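Local coordinates for arylesterase (Agrobacterium tumefaciens, PDB 3DCI), which probably hydrolyses ester bonds, as expected of a GDSL-type SGNH hydrolase related to arylesterases, at residues Arg90-Glu93 and Val94-Cys98; His192-Ala196 and Gly197-Ser201; Val208-Asp211 and Ala212-Ala216. One frame throughout, in Å; residues are numbered along the deposited sequence.

Contact 1: Arg90-Glu93 and Val94-Cys98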
# COMPACT_ATOMS: atom_id res chain seq x y z
N ARG A 90 1.50 4.90 -10.93
CA ARG A 90 0.15 4.51 -10.52
C ARG A 90 -0.87 5.43 -11.17
O ARG A 90 -1.90 4.98 -11.67
CB ARG A 90 -0.00 4.57 -8.99
CG ARG A 90 -0.12 3.23 -8.28
CD ARG A 90 1.16 2.43 -8.27
NE ARG A 90 1.41 1.75 -9.55
CZ ARG A 90 2.62 1.34 -9.97
NH1 ARG A 90 3.71 1.51 -9.23
NH2 ARG A 90 2.72 0.76 -11.17
N ALA A 91 -0.58 6.72 -11.14
CA ALA A 91 -1.46 7.71 -11.74
C ALA A 91 -1.48 7.63 -13.26
O ALA A 91 -2.50 7.97 -13.87
CB ALA A 91 -1.04 9.13 -11.33
N LEU A 92 -0.36 7.23 -13.87
CA LEU A 92 -0.30 7.08 -15.32
C LEU A 92 -1.24 5.98 -15.76
O LEU A 92 -1.98 6.16 -16.72
CB LEU A 92 1.11 6.80 -15.83
CG LEU A 92 1.24 6.59 -17.35
CD1 LEU A 92 0.66 7.78 -18.11
CD2 LEU A 92 2.69 6.32 -17.72
N GLU A 93 -1.24 4.87 -15.03
CA GLU A 93 -2.17 3.79 -15.31
C GLU A 93 -3.63 4.26 -15.27
O GLU A 93 -4.42 3.88 -16.12
CB GLU A 93 -1.96 2.64 -14.32
CG GLU A 93 -0.66 1.90 -14.53
CD GLU A 93 -0.33 0.92 -13.42
OE1 GLU A 93 -1.03 0.87 -12.35
OE2 GLU A 93 0.66 0.17 -13.63
N VAL A 94 -3.98 5.05 -14.27
CA VAL A 94 -5.35 5.60 -14.17
C VAL A 94 -5.66 6.55 -15.33
O VAL A 94 -6.77 6.53 -15.91
CB VAL A 94 -5.53 6.34 -12.84
CG1 VAL A 94 -6.83 7.20 -12.79
CG2 VAL A 94 -5.45 5.36 -11.65
N ALA A 95 -4.70 7.40 -15.65
CA ALA A 95 -4.82 8.32 -16.77
C ALA A 95 -5.04 7.60 -18.09
O ALA A 95 -5.83 8.06 -18.95
CB ALA A 95 -3.58 9.26 -16.86
N LEU A 96 -4.27 6.55 -18.31
CA LEU A 96 -4.41 5.74 -19.54
C LEU A 96 -5.79 5.12 -19.60
O LEU A 96 -6.43 5.17 -20.62
CB LEU A 96 -3.34 4.68 -19.64
CG LEU A 96 -1.89 5.16 -19.82
CD1 LEU A 96 -0.95 3.96 -19.68
CD2 LEU A 96 -1.66 5.87 -21.15
N SER A 97 -6.29 4.59 -18.50
CA SER A 97 -7.63 4.00 -18.52
C SER A 97 -8.73 5.06 -18.72
O SER A 97 -9.70 4.83 -19.42
CB SER A 97 -7.89 3.23 -17.26
OG SER A 97 -9.23 2.76 -17.21
N CYS A 98 -8.58 6.21 -18.08
CA CYS A 98 -9.61 7.24 -18.16
C CYS A 98 -9.72 7.83 -19.57
O CYS A 98 -10.80 8.26 -19.99
CB CYS A 98 -9.33 8.36 -17.18
SG CYS A 98 -9.80 7.95 -15.49

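Contact 2: His192-Ala196 and Gly197-Ser201. With ZN (zinc ion), chain D.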
# COMPACT_ATOMS: atom_id res chain seq x y z
N HIS A 192 10.04 9.35 -29.21
CA HIS A 192 10.49 10.72 -29.46
C HIS A 192 10.87 11.45 -28.18
O HIS A 192 10.40 11.13 -27.08
CB HIS A 192 9.39 11.52 -30.14
CG HIS A 192 9.24 11.21 -31.58
ND1 HIS A 192 8.67 10.04 -32.03
CD2 HIS A 192 9.60 11.91 -32.68
CE1 HIS A 192 8.67 10.03 -33.34
NE2 HIS A 192 9.23 11.15 -33.77
N PHE A 193 11.69 12.47 -28.35
CA PHE A 193 12.24 13.25 -27.24
C PHE A 193 12.17 14.71 -27.55
O PHE A 193 12.42 15.11 -28.67
CB PHE A 193 13.69 12.86 -26.96
CG PHE A 193 14.40 13.82 -26.07
CD1 PHE A 193 14.14 13.84 -24.70
CD2 PHE A 193 15.29 14.74 -26.59
CE1 PHE A 193 14.79 14.77 -23.87
CE2 PHE A 193 15.93 15.66 -25.76
CZ PHE A 193 15.68 15.67 -24.42
N PHE A 194 11.85 15.51 -26.54
CA PHE A 194 12.03 16.96 -26.66
C PHE A 194 12.64 17.52 -25.39
O PHE A 194 12.26 17.11 -24.29
CB PHE A 194 10.70 17.64 -26.96
CG PHE A 194 10.82 19.11 -27.28
CD1 PHE A 194 11.18 19.52 -28.55
CD2 PHE A 194 10.56 20.07 -26.32
CE1 PHE A 194 11.29 20.86 -28.84
CE2 PHE A 194 10.67 21.41 -26.62
CZ PHE A 194 11.04 21.80 -27.87
N ASP A 195 13.60 18.43 -25.54
CA ASP A 195 14.19 19.13 -24.40
C ASP A 195 13.49 20.47 -24.16
O ASP A 195 13.75 21.44 -24.85
CB ASP A 195 15.69 19.36 -24.61
CG ASP A 195 16.35 20.04 -23.42
OD1 ASP A 195 15.74 20.10 -22.31
OD2 ASP A 195 17.47 20.54 -23.58
N ALA A 196 12.62 20.53 -23.15
CA ALA A 196 11.91 21.77 -22.80
C ALA A 196 12.87 22.88 -22.38
O ALA A 196 12.54 24.05 -22.52
CB ALA A 196 10.87 21.53 -21.70
N GLY A 197 14.06 22.51 -21.89
CA GLY A 197 15.11 23.48 -21.59
C GLY A 197 15.65 24.23 -22.79
O GLY A 197 16.30 25.25 -22.63
N SER A 198 15.42 23.71 -23.99
CA SER A 198 15.88 24.36 -25.21
C SER A 198 15.04 25.57 -25.56
O SER A 198 15.45 26.36 -26.38
CB SER A 198 15.85 23.38 -26.41
OG SER A 198 14.51 23.01 -26.71
N VAL A 199 13.85 25.69 -24.96
CA VAL A 199 12.95 26.82 -25.21
C VAL A 199 12.49 27.58 -23.97
O VAL A 199 11.87 28.64 -24.10
CB VAL A 199 11.66 26.41 -25.99
CG1 VAL A 199 12.00 25.81 -27.36
CG2 VAL A 199 10.78 25.47 -25.16
N ALA A 200 12.82 27.09 -22.77
CA ALA A 200 12.31 27.68 -21.53
C ALA A 200 13.35 27.53 -20.47
O ALA A 200 14.08 26.53 -20.45
CB ALA A 200 11.03 26.96 -21.09
N SER A 201 13.41 28.52 -19.57
CA SER A 201 14.31 28.46 -18.41
C SER A 201 13.54 28.54 -17.10
O SER A 201 12.56 29.27 -17.00
CB SER A 201 15.34 29.60 -18.46
OG SER A 201 16.20 29.47 -19.59
ZN ZN D . 9.83 12.17 -35.60

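Contact 3: Val208-Asp211 and Ala212-Ala216. With ACY (acetic acid), chain M.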
# COMPACT_ATOMS: atom_id res chain seq x y z
N VAL A 208 13.31 26.71 -9.76
CA VAL A 208 12.71 25.41 -10.13
C VAL A 208 11.50 25.52 -11.09
O VAL A 208 11.45 24.85 -12.12
CB VAL A 208 12.33 24.61 -8.85
CG1 VAL A 208 11.58 23.32 -9.21
CG2 VAL A 208 13.59 24.33 -8.01
N HIS A 209 10.54 26.37 -10.75
CA HIS A 209 9.29 26.49 -11.50
C HIS A 209 9.38 27.48 -12.64
O HIS A 209 10.38 28.15 -12.79
CB HIS A 209 8.14 26.85 -10.54
CG HIS A 209 7.86 25.76 -9.56
ND1 HIS A 209 8.35 25.78 -8.27
CD2 HIS A 209 7.22 24.58 -9.70
CE1 HIS A 209 7.99 24.66 -7.65
NE2 HIS A 209 7.31 23.91 -8.50
N LEU A 210 8.32 27.54 -13.45
CA LEU A 210 8.30 28.34 -14.68
C LEU A 210 7.30 29.50 -14.60
O LEU A 210 6.17 29.32 -14.14
CB LEU A 210 7.94 27.45 -15.87
CG LEU A 210 8.84 26.25 -16.11
CD1 LEU A 210 8.17 25.30 -17.12
CD2 LEU A 210 10.19 26.74 -16.60
N ASP A 211 7.70 30.68 -15.05
CA ASP A 211 6.75 31.77 -15.17
C ASP A 211 5.78 31.49 -16.35
O ASP A 211 5.94 30.49 -17.06
CB ASP A 211 7.44 33.15 -15.24
CG ASP A 211 8.30 33.35 -16.46
OD1 ASP A 211 8.17 32.62 -17.46
OD2 ASP A 211 9.09 34.32 -16.42
N ALA A 212 4.77 32.34 -16.51
CA ALA A 212 3.72 32.11 -17.52
C ALA A 212 4.28 32.06 -18.94
O ALA A 212 3.86 31.22 -19.74
CB ALA A 212 2.62 33.21 -17.42
N SER A 213 5.21 32.98 -19.22
CA SER A 213 5.85 33.09 -20.53
C SER A 213 6.60 31.85 -20.93
O SER A 213 6.48 31.38 -22.07
CB SER A 213 6.86 34.23 -20.51
OG SER A 213 6.24 35.43 -20.13
N ALA A 214 7.40 31.34 -20.00
CA ALA A 214 8.22 30.16 -20.25
C ALA A 214 7.32 28.93 -20.39
O ALA A 214 7.61 28.01 -21.17
CB ALA A 214 9.19 29.99 -19.10
N THR A 215 6.23 28.92 -19.62
CA THR A 215 5.27 27.84 -19.68
C THR A 215 4.60 27.79 -21.07
O THR A 215 4.54 26.72 -21.71
CB THR A 215 4.25 27.90 -18.52
OG1 THR A 215 4.96 27.96 -17.27
CG2 THR A 215 3.38 26.61 -18.49
N ALA A 216 4.13 28.93 -21.54
CA ALA A 216 3.48 29.01 -22.84
C ALA A 216 4.44 28.70 -23.98
O ALA A 216 4.03 28.13 -24.99
CB ALA A 216 2.85 30.39 -23.03
C ACY M . 6.77 20.30 -8.98
O ACY M . 5.88 19.46 -9.15
OXT ACY M . 6.76 21.07 -8.01
CH3 ACY M . 7.92 20.42 -9.97

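Contact 1: Arg90-Glu93 and Val94-Cys98
Helix 88-99, one of the helices packed against the central parallel sheet of this SGNH-hydrolase fold, supplies both halves of this contact, and Leu92 and Leu96 meet one turn apart on its buried side. Leu92 CD1 lies 4.0 Å from Leu96 CG, the two branched ends passing at a slant. Leu92 reaches forward because its CG is anti to the backbone N (chi1 178°), whereas Leu96 carries CG beside its own N, which lays CG 3.3 Å from the carbonyl O of Leu92. That same oxygen takes the amide of Leu96, N to O 2.8 Å. Ala95 N follows the pattern to Ala91 O at 2.9 Å and Ser97 N to Glu93 O at 3.1 Å, while the bond from Val94 N to Arg90 O is long and weak. Val94 sets CG2 beside the Arg90 carbonyl, CG2 to O 3.6 Å. On another side of the helix Arg90 and Glu93 form a salt bridge three residues apart, NH2 to OE2 3.3 Å. The carboxylate oxygen lies in the guanidinium plane, yet the arginine nitrogen stands 55° out of the carboxylate plane, so the two flat groups do not meet as a coplanar pair. Leu92 and Ala95 also touch Leu27 of strand 24-30, and Leu96 touches Ile135 of helix 122-138. Around the helix, Val94 packs on Arg73 of a second subunit and Arg90 on His80 of a third. The chemistry is therefore divided: Leu92, Ala95 and Leu96 face the sheet or the adjoining helix, while Val94 and the Arg90-Glu93 pair lie toward neighbouring subunits, the pair, at a single long and tilted bond, being probably a modest electrostatic link.

Contact 2: His192-Ala196 and Gly197-Ser201
Ser198 turns back onto the end of strand 192-195. Its CB comes 3.3 Å from the carbonyl O of Asp195, and OG, set between the backbone N and carbonyl carbon (chi1 65°), gives that oxygen a hydrogen bond of 2.5 Å, nearly in line with the C=O. OG also lies near the Phe194 ring, 3.9 Å from its CZ and oblique to it. The backbone N of Ser198 bonds to the same Asp195 oxygen at 2.9 Å, from well above the carbonyl plane, so two donors of one residue grip a single acceptor and fix the serine rotation. Asp195 answers with its side chain: OD1 accepts from Gly197 N at 3.0 Å, the donor standing 64° out of the carboxylate plane. With an acid bonded to the amide two residues on, this is an Asx turn, and it leads the chain from the strand into a short 3-10 turn. The next carbonyl, Ala196 O, takes Val199 N at 3.2 Å and, weakly, Ala200 N. Val199 puts CG1 at the edge of the Phe194 ring, CG1 to CZ 4.2 Å, the two side chains crossing at about a right angle. At the strand's beginning His192 binds zinc through NE2 at 2.2 Å, and Asp228 is a second protein ligand of the same ion; this site is well away from the turn. Strand 192-195 is the outermost strand on this side of the sheet within the chain, hydrogen-bonded to strand 149-154 through Ile152 and Ala154. Phe194 and Val199 lean on helix 212-229 at Leu222 and Ala221, while Phe193 and Asp195 face helix 178-189, which places the strand between two helices.

Contact 3: Val208-Asp211 and Ala212-Ala216
The chain runs extended through Leu210 and Asp211 and then bends into helix 212-229, with Asp211 at the N-cap. Its side chain closes the cap: OD1 accepts from Ala214 N at 2.9 Å, the donor meeting OD1 head-on from beyond the C-O bond. A chi1 of 65° folds the carboxylate back over the first turn, where OD1 also comes 3.3 Å from Ala214 CB. A carboxylate held here would probably be favoured by the positive end of the helix dipole. The carbonyl O of Asp211 is gripped twice by Thr215, from N at 3.0 Å and from OG1 at 2.7 Å. The hydroxyl sits 41° above the carbonyl plane of Asp211. Thr215 OG1 lies beside its own backbone N, which lets it meet Leu210 CB at 3.3 Å as well. Leu210 continues inward, and its CD2 packs against Ala214 CB at 4.2 Å. Just upstream is His209, whose arrangement with Ser32 and Asp206 is consistent with the catalytic triad of SGNH hydrolases; ND1 is hydrogen-bonded to Asp206. An acetic acid molecule, probably from the crystallisation liquor, is held by Ser32 N, Gly72 N and Asn112 ND2, a set of donors resembling the oxyanion hole of this family. One face of the imidazole carries Val208 CG1 above its centre, and at the edge, in the ring plane, NE2 donates to the acetic acid OXT at 2.9 Å.

How the contacts relate
From the N terminus the chain reaches contact 1 first, one turn after another within helix 88-99 beside strand 24-30 and helix 122-138. It then passes through the middle of the sheet before contact 2 turns it out of edge strand 192-195, and the following loop leads to contact 3, which starts helix 212-229. The three lie in series, none nested in or crossing another. Contacts 2 and 3 touch: Ser201 O packs 3.5 Å from Leu210 CD2, joining the two ends of that loop. Contact 1 lies on the opposite side of the chain's centre from both, its centre about 25 Å from that of contact 2.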